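Local structure of Ras-interacting protein 1 (Homo sapiens, 5KHQ) at residues L97-D102 / E130-E135; L46-L51 / S68-F73; P16-I21 / Y32-A37. The protein binds GTP-loaded Ras-family GTPases and regulates GTPase signalling, cell architecture and adhesion in endothelial cells as blood vessels form, the chain here being its Ras-associating domain. All coordinates share one frame; numbering follows the deposited sequence.

All three contacts belong to one Ras-associating domain with the ubiquitin-like fold. In chain order, contact 3 pairs strands 17-23 and 32-37 as a hairpin, contact 2 sets helix 43-52 against the loop leading into strand 73-80, and contact 1 packs the C-terminal helix 128-134 against edge strand 94-99. Contacts 2 and 3, with centres 15 Å apart, touch mainly through L46, which lies on L19, V35 and A37, and through E49 on V35. Contacts 1 and 2 have centres about 14 Å apart; there the like-charged carboxylates of D71 and D102 lie close. Contacts 1 and 3, with centres about 19 Å apart, lie at opposite sheet edges, so together the contacts tie both edges and two helices into one compact domain.

Contact 1 of 3, residues L97-D102 / E130-E135; sequences LRVLGD and EARRLE
Strand 97-99 and helix 130-134 run at 131° to each other, with their axes 7.8 Å apart at the closest point, and the backbones draw nearest where L97 faces E135. L97 reaches over with both branches. Its CD1 comes to 3.5 Å from the carbonyl O of A131 and also lies beside the CG of E135, while CD2 meets CD1 of L134 at 4.2 Å. The side chain gets there because CG sits between the backbone N and the carbonyl carbon (chi1 67°), which swings the methyls to the helix. Two residues on, V99 points at the helix and sets CG2 against CB of A131, 3.7 Å away; the small alanine lets the strand residue come in close.

E135 stretches its chain alongside the strand, from L97 toward V99, crossing the side chains of both at about a right angle. Its CG packs 3.4 Å from the carbonyl O of L97, and OE1 takes a weak but fairly straight hydrogen bond from the backbone N of V99, 3.3 Å long. The other oxygen, OE2, rests by CG2 of the same valine. R98 turns its side chain off the helix and forms a salt bridge with E104. The backbone O of E135 accepts a hydrogen bond from R105 of the second subunit. This is the C-terminal helix of the Ras-associating, ubiquitin-like domain packed against strands 94-99, 73-80 and 120-127, with A131 touching C76.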
loop_
_atom_site.group_PDB
_atom_site.type_symbol
_atom_site.label_atom_id
_atom_site.label_comp_id
_atom_site.label_asym_id
_atom_site.label_seq_id
_atom_site.Cartn_x
_atom_site.Cartn_y
_atom_site.Cartn_z
ATOM N N LEU B 97 -1.392 -1.506 10.036
ATOM C CA LEU B 97 -1.441 -2.373 8.873
ATOM C C LEU B 97 -2.103 -1.751 7.642
ATOM O O LEU B 97 -2.813 -0.755 7.748
ATOM C CB LEU B 97 -2.073 -3.730 9.225
ATOM C CG LEU B 97 -3.529 -3.973 9.625
ATOM C CD1 LEU B 97 -4.519 -3.853 8.470
ATOM C CD2 LEU B 97 -3.587 -5.379 10.202
ATOM N N ARG B 98 -1.862 -2.361 6.481
ATOM C CA ARG B 98 -2.507 -1.979 5.238
ATOM C C ARG B 98 -3.102 -3.210 4.554
ATOM O O ARG B 98 -2.397 -4.198 4.311
ATOM C CB ARG B 98 -1.507 -1.283 4.307
ATOM C CG ARG B 98 -2.100 -0.895 2.963
ATOM C CD ARG B 98 -1.073 -0.212 2.094
ATOM N NE ARG B 98 -0.232 -1.112 1.291
ATOM C CZ ARG B 98 -0.628 -1.792 0.208
ATOM N NH1 ARG B 98 -1.881 -1.745 -0.214
ATOM N NH2 ARG B 98 0.235 -2.538 -0.454
ATOM N N VAL B 99 -4.391 -3.138 4.230
ATOM C CA VAL B 99 -5.054 -4.196 3.473
ATOM C C VAL B 99 -4.696 -4.067 2.003
ATOM O O VAL B 99 -5.025 -3.063 1.372
ATOM C CB VAL B 99 -6.586 -4.153 3.647
ATOM C CG1 VAL B 99 -7.288 -5.121 2.693
ATOM C CG2 VAL B 99 -6.963 -4.438 5.097
ATOM N N LEU B 100 -4.023 -5.089 1.477
ATOM C CA LEU B 100 -3.675 -5.170 0.059
ATOM C C LEU B 100 -4.884 -5.307 -0.859
ATOM O O LEU B 100 -5.857 -5.996 -0.533
ATOM C CB LEU B 100 -2.705 -6.316 -0.187
ATOM C CG LEU B 100 -1.240 -5.896 -0.175
ATOM C CD1 LEU B 100 -0.699 -5.755 1.242
ATOM C CD2 LEU B 100 -0.422 -6.899 -0.974
ATOM N N GLY B 101 -4.816 -4.631 -2.003
ATOM C CA GLY B 101 -5.887 -4.684 -2.992
ATOM C C GLY B 101 -5.867 -6.025 -3.681
ATOM O O GLY B 101 -4.797 -6.608 -3.837
ATOM N N ASP B 102 -7.045 -6.495 -4.097
ATOM C CA ASP B 102 -7.227 -7.820 -4.723
ATOM C C ASP B 102 -6.231 -8.168 -5.825
ATOM O O ASP B 102 -5.724 -9.295 -5.874
ATOM C CB ASP B 102 -8.664 -7.996 -5.229
ATOM C CG ASP B 102 -9.616 -8.533 -4.155
ATOM O OD1 ASP B 102 -9.226 -8.632 -2.965
ATOM O OD2 ASP B 102 -10.771 -8.868 -4.508
ATOM N N GLU B 130 -12.362 -6.793 10.268
ATOM C CA GLU B 130 -11.409 -6.572 11.362
ATOM C C GLU B 130 -10.192 -5.757 10.896
ATOM O O GLU B 130 -9.743 -4.840 11.591
ATOM C CB GLU B 130 -10.945 -7.901 11.972
ATOM C CG GLU B 130 -10.043 -7.761 13.200
ATOM C CD GLU B 130 -8.820 -8.680 13.188
ATOM O OE1 GLU B 130 -8.018 -8.600 14.147
ATOM O OE2 GLU B 130 -8.638 -9.481 12.236
ATOM N N ALA B 131 -9.674 -6.102 9.719
ATOM C CA ALA B 131 -8.458 -5.495 9.197
ATOM C C ALA B 131 -8.707 -4.063 8.726
ATOM O O ALA B 131 -7.926 -3.165 9.057
ATOM C CB ALA B 131 -7.886 -6.351 8.086
ATOM N N ARG B 132 -9.802 -3.861 7.977
ATOM C CA ARG B 132 -10.227 -2.530 7.512
ATOM C C ARG B 132 -10.469 -1.601 8.706
ATOM O O ARG B 132 -10.189 -0.412 8.623
ATOM C CB ARG B 132 -11.421 -2.592 6.520
ATOM C CG ARG B 132 -11.031 -2.644 5.022
ATOM C CD ARG B 132 -12.224 -3.004 4.111
ATOM N NE ARG B 132 -11.905 -3.168 2.669
ATOM C CZ ARG B 132 -12.733 -3.657 1.724
ATOM N NH1 ARG B 132 -13.968 -4.066 1.997
ATOM N NH2 ARG B 132 -12.322 -3.748 0.471
ATOM N N ARG B 133 -10.934 -2.158 9.824
ATOM C CA ARG B 133 -11.046 -1.425 11.088
ATOM C C ARG B 133 -9.690 -1.007 11.634
ATOM O O ARG B 133 -9.482 0.174 11.903
ATOM C CB ARG B 133 -11.757 -2.251 12.153
ATOM C CG ARG B 133 -13.265 -2.085 12.241
ATOM C CD ARG B 133 -13.740 -2.217 13.686
ATOM N NE ARG B 133 -12.889 -3.086 14.516
ATOM C CZ ARG B 133 -12.957 -4.419 14.569
ATOM N NH1 ARG B 133 -12.126 -5.087 15.365
ATOM N NH2 ARG B 133 -13.840 -5.093 13.829
ATOM N N LEU B 134 -8.777 -1.971 11.793
ATOM C CA LEU B 134 -7.437 -1.725 12.359
ATOM C C LEU B 134 -6.577 -0.755 11.551
ATOM O O LEU B 134 -5.551 -0.273 12.052
ATOM C CB LEU B 134 -6.661 -3.034 12.555
ATOM C CG LEU B 134 -7.132 -4.117 13.527
ATOM C CD1 LEU B 134 -6.119 -5.251 13.526
ATOM C CD2 LEU B 134 -7.349 -3.581 14.937
ATOM N N GLU B 135 -6.995 -0.485 10.310
ATOM C CA GLU B 135 -6.400 0.555 9.476
ATOM C C GLU B 135 -6.586 1.960 10.057
ATOM O O GLU B 135 -5.780 2.845 9.770
ATOM C CB GLU B 135 -6.937 0.483 8.050
ATOM C CG GLU B 135 -6.182 -0.493 7.155
ATOM C CD GLU B 135 -6.609 -0.447 5.685
ATOM O OE1 GLU B 135 -5.743 -0.145 4.823
ATOM O OE2 GLU B 135 -7.802 -0.719 5.383
#

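Contact 2 of 3, residues L46-L51 / S68-F73; sequences LVAEAL and SCVDAF
V70, L51 and F73 form the middle of this contact, in which the main helix of the ubiquitin-like fold, 43-52, is met by the loop that leads into strand 73-80. No hydrogen bond crosses between the two segments; the joint is made by apolar side chains and by backbone atoms of the loop.

The first residue to touch is C69, through its backbone and not its thiol: its carbonyl O lies 3.4 Å from CD1 of L51. V70 follows, its CA passing the same leucine methyl. Its two methyls then divide the helix between them. CG1, anti to the backbone N (chi1 176°), meets CG1 of V47 at 3.9 Å, and CG2 reaches CB of A48 at 4.1 Å and also lies near CD1 of L51. The valine is thus set among V47, A48 and L51, which span one helical turn, at the point where the two backbones come nearest each other.

From V70 the chain makes a type I beta turn to F73, closed by a 3.2 Å hydrogen bond from the N of F73 to the O of V70. That same O packs against CG1 of V47, 3.7 Å away. Within the turn, D71 points away from the helix segment, and its carboxylate forms a salt bridge with R44, a residue earlier in the same helix. The chain then brings F73 back to the helix, where its side chain also touches L56 and L125. L51 faces the phenylalanine ring with its second branch: CD2 sits over the face, 3.7 Å from the ring centroid and only 10° off the normal, a CH-pi contact.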
loop_
_atom_site.group_PDB
_atom_site.type_symbol
_atom_site.label_atom_id
_atom_site.label_comp_id
_atom_site.label_asym_id
_atom_site.label_seq_id
_atom_site.Cartn_x
_atom_site.Cartn_y
_atom_site.Cartn_z
ATOM N N LEU B 46 -3.129 -15.301 -3.625
ATOM C CA LEU B 46 -2.404 -15.719 -2.420
ATOM C C LEU B 46 -3.295 -15.863 -1.193
ATOM O O LEU B 46 -2.991 -16.652 -0.304
ATOM C CB LEU B 46 -1.250 -14.773 -2.110
ATOM C CG LEU B 46 -0.101 -14.659 -3.112
ATOM C CD1 LEU B 46 1.082 -14.030 -2.393
ATOM C CD2 LEU B 46 0.295 -15.993 -3.749
ATOM N N VAL B 47 -4.383 -15.096 -1.147
ATOM C CA VAL B 47 -5.396 -15.249 -0.106
ATOM C C VAL B 47 -6.019 -16.641 -0.234
ATOM O O VAL B 47 -5.997 -17.404 0.733
ATOM C CB VAL B 47 -6.430 -14.084 -0.107
ATOM C CG1 VAL B 47 -7.754 -14.470 0.554
ATOM C CG2 VAL B 47 -5.840 -12.876 0.603
ATOM N N ALA B 48 -6.517 -16.970 -1.431
ATOM C CA ALA B 48 -7.097 -18.290 -1.724
ATOM C C ALA B 48 -6.140 -19.435 -1.360
ATOM O O ALA B 48 -6.551 -20.402 -0.709
ATOM C CB ALA B 48 -7.542 -18.379 -3.181
ATOM N N GLU B 49 -4.866 -19.292 -1.736
ATOM C CA GLU B 49 -3.859 -20.309 -1.446
ATOM C C GLU B 49 -3.595 -20.455 0.052
ATOM O O GLU B 49 -3.568 -21.572 0.559
ATOM C CB GLU B 49 -2.557 -20.057 -2.213
ATOM C CG GLU B 49 -1.764 -21.332 -2.471
ATOM C CD GLU B 49 -0.402 -21.091 -3.101
ATOM O OE1 GLU B 49 0.593 -21.638 -2.577
ATOM O OE2 GLU B 49 -0.318 -20.367 -4.120
ATOM N N ALA B 50 -3.428 -19.335 0.754
ATOM C CA ALA B 50 -3.226 -19.347 2.214
ATOM C C ALA B 50 -4.447 -19.890 2.963
ATOM O O ALA B 50 -4.299 -20.480 4.037
ATOM C CB ALA B 50 -2.846 -17.961 2.734
ATOM N N LEU B 51 -5.636 -19.692 2.388
ATOM C CA LEU B 51 -6.876 -20.166 2.988
ATOM C C LEU B 51 -6.939 -21.687 3.013
ATOM O O LEU B 51 -7.112 -22.276 4.087
ATOM C CB LEU B 51 -8.111 -19.575 2.298
ATOM C CG LEU B 51 -8.599 -18.187 2.742
ATOM C CD1 LEU B 51 -9.864 -17.794 1.987
ATOM C CD2 LEU B 51 -8.825 -18.098 4.246
ATOM N N SER B 68 -15.543 -19.436 -1.563
ATOM C CA SER B 68 -16.618 -18.583 -1.023
ATOM C C SER B 68 -16.084 -17.475 -0.119
ATOM O O SER B 68 -16.416 -16.293 -0.290
ATOM C CB SER B 68 -17.644 -19.427 -0.250
ATOM O OG SER B 68 -18.377 -20.279 -1.109
ATOM N N CYS B 69 -15.247 -17.882 0.830
ATOM C CA CYS B 69 -14.735 -17.013 1.881
ATOM C C CYS B 69 -13.401 -16.323 1.540
ATOM O O CYS B 69 -12.666 -15.911 2.438
ATOM C CB CYS B 69 -14.638 -17.801 3.199
ATOM S SG CYS B 69 -14.010 -19.493 3.058
ATOM N N VAL B 70 -13.098 -16.192 0.248
ATOM C CA VAL B 70 -11.902 -15.466 -0.213
ATOM C C VAL B 70 -12.121 -13.974 0.059
ATOM O O VAL B 70 -11.251 -13.295 0.630
ATOM C CB VAL B 70 -11.575 -15.760 -1.711
ATOM C CG1 VAL B 70 -10.390 -14.943 -2.212
ATOM C CG2 VAL B 70 -11.272 -17.237 -1.910
ATOM N N ASP B 71 -13.310 -13.495 -0.308
ATOM C CA ASP B 71 -13.680 -12.097 -0.138
ATOM C C ASP B 71 -13.949 -11.697 1.310
ATOM O O ASP B 71 -14.009 -10.511 1.630
ATOM C CB ASP B 71 -14.852 -11.741 -1.056
ATOM C CG ASP B 71 -14.435 -11.651 -2.520
ATOM O OD1 ASP B 71 -13.485 -10.899 -2.849
ATOM O OD2 ASP B 71 -15.054 -12.343 -3.350
ATOM N N ALA B 72 -14.100 -12.689 2.177
ATOM C CA ALA B 72 -14.298 -12.459 3.604
ATOM C C ALA B 72 -12.978 -12.218 4.343
ATOM O O ALA B 72 -12.964 -11.672 5.451
ATOM C CB ALA B 72 -15.054 -13.623 4.217
ATOM N N PHE B 73 -11.877 -12.632 3.723
ATOM C CA PHE B 73 -10.544 -12.468 4.296
ATOM C C PHE B 73 -9.750 -11.416 3.523
ATOM O O PHE B 73 -10.200 -10.954 2.470
ATOM C CB PHE B 73 -9.799 -13.803 4.294
ATOM C CG PHE B 73 -10.246 -14.756 5.365
ATOM C CD1 PHE B 73 -11.388 -15.546 5.194
ATOM C CD2 PHE B 73 -9.509 -14.884 6.548
ATOM C CE1 PHE B 73 -11.790 -16.434 6.181
ATOM C CE2 PHE B 73 -9.907 -15.773 7.542
ATOM C CZ PHE B 73 -11.051 -16.546 7.356
#

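Contact 3 of 3, residues P16-I21 / Y32-A37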
loop_
_atom_site.group_PDB
_atom_site.type_symbol
_atom_site.label_atom_id
_atom_site.label_comp_id
_atom_site.label_asym_id
_atom_site.label_seq_id
_atom_site.Cartn_x
_atom_site.Cartn_y
_atom_site.Cartn_z
ATOM N N PRO B 16 11.082 -15.254 -8.465
ATOM C CA PRO B 16 10.024 -15.777 -7.579
ATOM C C PRO B 16 10.511 -15.932 -6.136
ATOM O O PRO B 16 11.677 -16.273 -5.907
ATOM C CB PRO B 16 9.693 -17.149 -8.181
ATOM C CG PRO B 16 10.091 -17.044 -9.609
ATOM C CD PRO B 16 11.294 -16.141 -9.629
ATOM N N GLY B 17 9.631 -15.652 -5.181
ATOM C CA GLY B 17 9.980 -15.712 -3.766
ATOM C C GLY B 17 8.955 -16.455 -2.935
ATOM O O GLY B 17 7.807 -16.649 -3.363
ATOM N N VAL B 18 9.380 -16.879 -1.747
ATOM C CA VAL B 18 8.467 -17.469 -0.767
ATOM C C VAL B 18 8.020 -16.393 0.215
ATOM O O VAL B 18 8.849 -15.645 0.748
ATOM C CB VAL B 18 9.080 -18.639 0.035
ATOM C CG1 VAL B 18 7.987 -19.616 0.435
ATOM C CG2 VAL B 18 10.158 -19.356 -0.757
ATOM N N LEU B 19 6.712 -16.321 0.449
ATOM C CA LEU B 19 6.157 -15.355 1.388
ATOM C C LEU B 19 5.589 -16.049 2.611
ATOM O O LEU B 19 4.798 -16.989 2.484
ATOM C CB LEU B 19 5.086 -14.496 0.711
ATOM C CG LEU B 19 5.443 -13.636 -0.509
ATOM C CD1 LEU B 19 4.171 -13.016 -1.057
ATOM C CD2 LEU B 19 6.466 -12.553 -0.194
ATOM N N LYS B 20 6.008 -15.590 3.789
ATOM C CA LYS B 20 5.455 -16.078 5.056
ATOM C C LYS B 20 4.159 -15.324 5.380
ATOM O O LYS B 20 4.182 -14.157 5.790
ATOM C CB LYS B 20 6.474 -15.963 6.200
ATOM C CG LYS B 20 7.806 -16.643 5.919
ATOM C CD LYS B 20 8.796 -16.483 7.061
ATOM C CE LYS B 20 10.188 -16.911 6.626
ATOM N NZ LYS B 20 10.990 -17.355 7.798
ATOM N N ILE B 21 3.036 -15.999 5.163
ATOM C CA ILE B 21 1.717 -15.466 5.472
ATOM C C ILE B 21 1.231 -15.987 6.845
ATOM O O ILE B 21 0.850 -17.159 6.985
ATOM C CB ILE B 21 0.732 -15.797 4.328
ATOM C CG1 ILE B 21 1.222 -15.136 3.031
ATOM C CG2 ILE B 21 -0.700 -15.390 4.684
ATOM C CD1 ILE B 21 0.443 -15.506 1.782
ATOM N N TYR B 32 2.918 -19.632 10.706
ATOM C CA TYR B 32 2.816 -19.092 9.343
ATOM C C TYR B 32 2.766 -20.156 8.264
ATOM O O TYR B 32 3.320 -21.231 8.431
ATOM C CB TYR B 32 3.970 -18.125 9.055
ATOM C CG TYR B 32 5.370 -18.718 9.003
ATOM C CD1 TYR B 32 5.885 -19.258 7.812
ATOM C CD2 TYR B 32 6.209 -18.685 10.126
ATOM C CE1 TYR B 32 7.177 -19.776 7.755
ATOM C CE2 TYR B 32 7.506 -19.196 10.076
ATOM C CZ TYR B 32 7.987 -19.742 8.889
ATOM O OH TYR B 32 9.267 -20.258 8.830
ATOM N N LYS B 33 2.107 -19.843 7.156
ATOM C CA LYS B 33 2.207 -20.658 5.951
ATOM C C LYS B 33 3.121 -19.992 4.922
ATOM O O LYS B 33 2.907 -18.836 4.540
ATOM C CB LYS B 33 0.828 -20.954 5.333
ATOM C CG LYS B 33 -0.209 -21.599 6.254
ATOM C CD LYS B 33 0.107 -23.027 6.680
ATOM C CE LYS B 33 0.602 -23.108 8.117
ATOM N NZ LYS B 33 1.222 -24.437 8.384
ATOM N N SER B 34 4.154 -20.722 4.500
ATOM C CA SER B 34 4.979 -20.322 3.366
ATOM C C SER B 34 4.215 -20.522 2.065
ATOM O O SER B 34 3.416 -21.451 1.951
ATOM C CB SER B 34 6.281 -21.097 3.352
ATOM O OG SER B 34 7.168 -20.555 4.312
ATOM N N VAL B 35 4.441 -19.612 1.115
ATOM C CA VAL B 35 3.746 -19.575 -0.184
ATOM C C VAL B 35 4.717 -19.094 -1.268
ATOM O O VAL B 35 5.393 -18.069 -1.104
ATOM C CB VAL B 35 2.487 -18.662 -0.152
ATOM C CG1 VAL B 35 2.041 -18.285 -1.549
ATOM C CG2 VAL B 35 1.326 -19.349 0.535
ATOM N N LEU B 36 4.777 -19.840 -2.368
ATOM C CA LEU B 36 5.529 -19.419 -3.542
ATOM C C LEU B 36 4.739 -18.338 -4.254
ATOM O O LEU B 36 3.598 -18.565 -4.675
ATOM C CB LEU B 36 5.814 -20.615 -4.475
ATOM C CG LEU B 36 6.628 -20.567 -5.790
ATOM C CD1 LEU B 36 5.715 -20.325 -6.991
ATOM C CD2 LEU B 36 7.804 -19.589 -5.768
ATOM N N ALA B 37 5.350 -17.162 -4.363
ATOM C CA ALA B 37 4.760 -16.036 -5.078
ATOM C C ALA B 37 5.694 -15.530 -6.164
ATOM O O ALA B 37 6.869 -15.228 -5.906
ATOM C CB ALA B 37 4.402 -14.916 -4.117
#
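K20 and Y32 lie together on one face of the beta hairpin that opens this Ras-associating domain, strands 17-23 and 32-37 running antiparallel. The lysine chain, extended beyond CG, runs along one face of the tyrosine ring, CB and CG over CD1 and CE1, and brings NZ to 3.5 Å from OH. On the way CD makes a CH-pi contact 3.9 Å from the ring centroid, 20° off its normal. A chi1 of 66° folds the tyrosine ring back over its own backbone and against the lysine. At the ring's edge, in its plane, lies OG of S34. Farther along, V18 sets CG1 on CB of S34, 3.7 Å away; at the strand's start CB of P16 touches CD2 of L36.

The other face carries L19, I21, V35 and A37, turned into the core. CD1 of L19 packs on CB of A37 at 3.6 Å, and CD1 of I21 approaches CG2 of V35 at 4.1 Å; L46 of helix 43-52 covers L19, V35 and A37.

Between the faces, the hydrogen-bonded pairs G17-A37, L19-V35 and I21-K33 tie the strands, although the bond from V35 N to L19 O is weak. By contrast, the bond from A37 N to G17 O is 2.7 Å long and nearly straight, with 172° at the hydrogen.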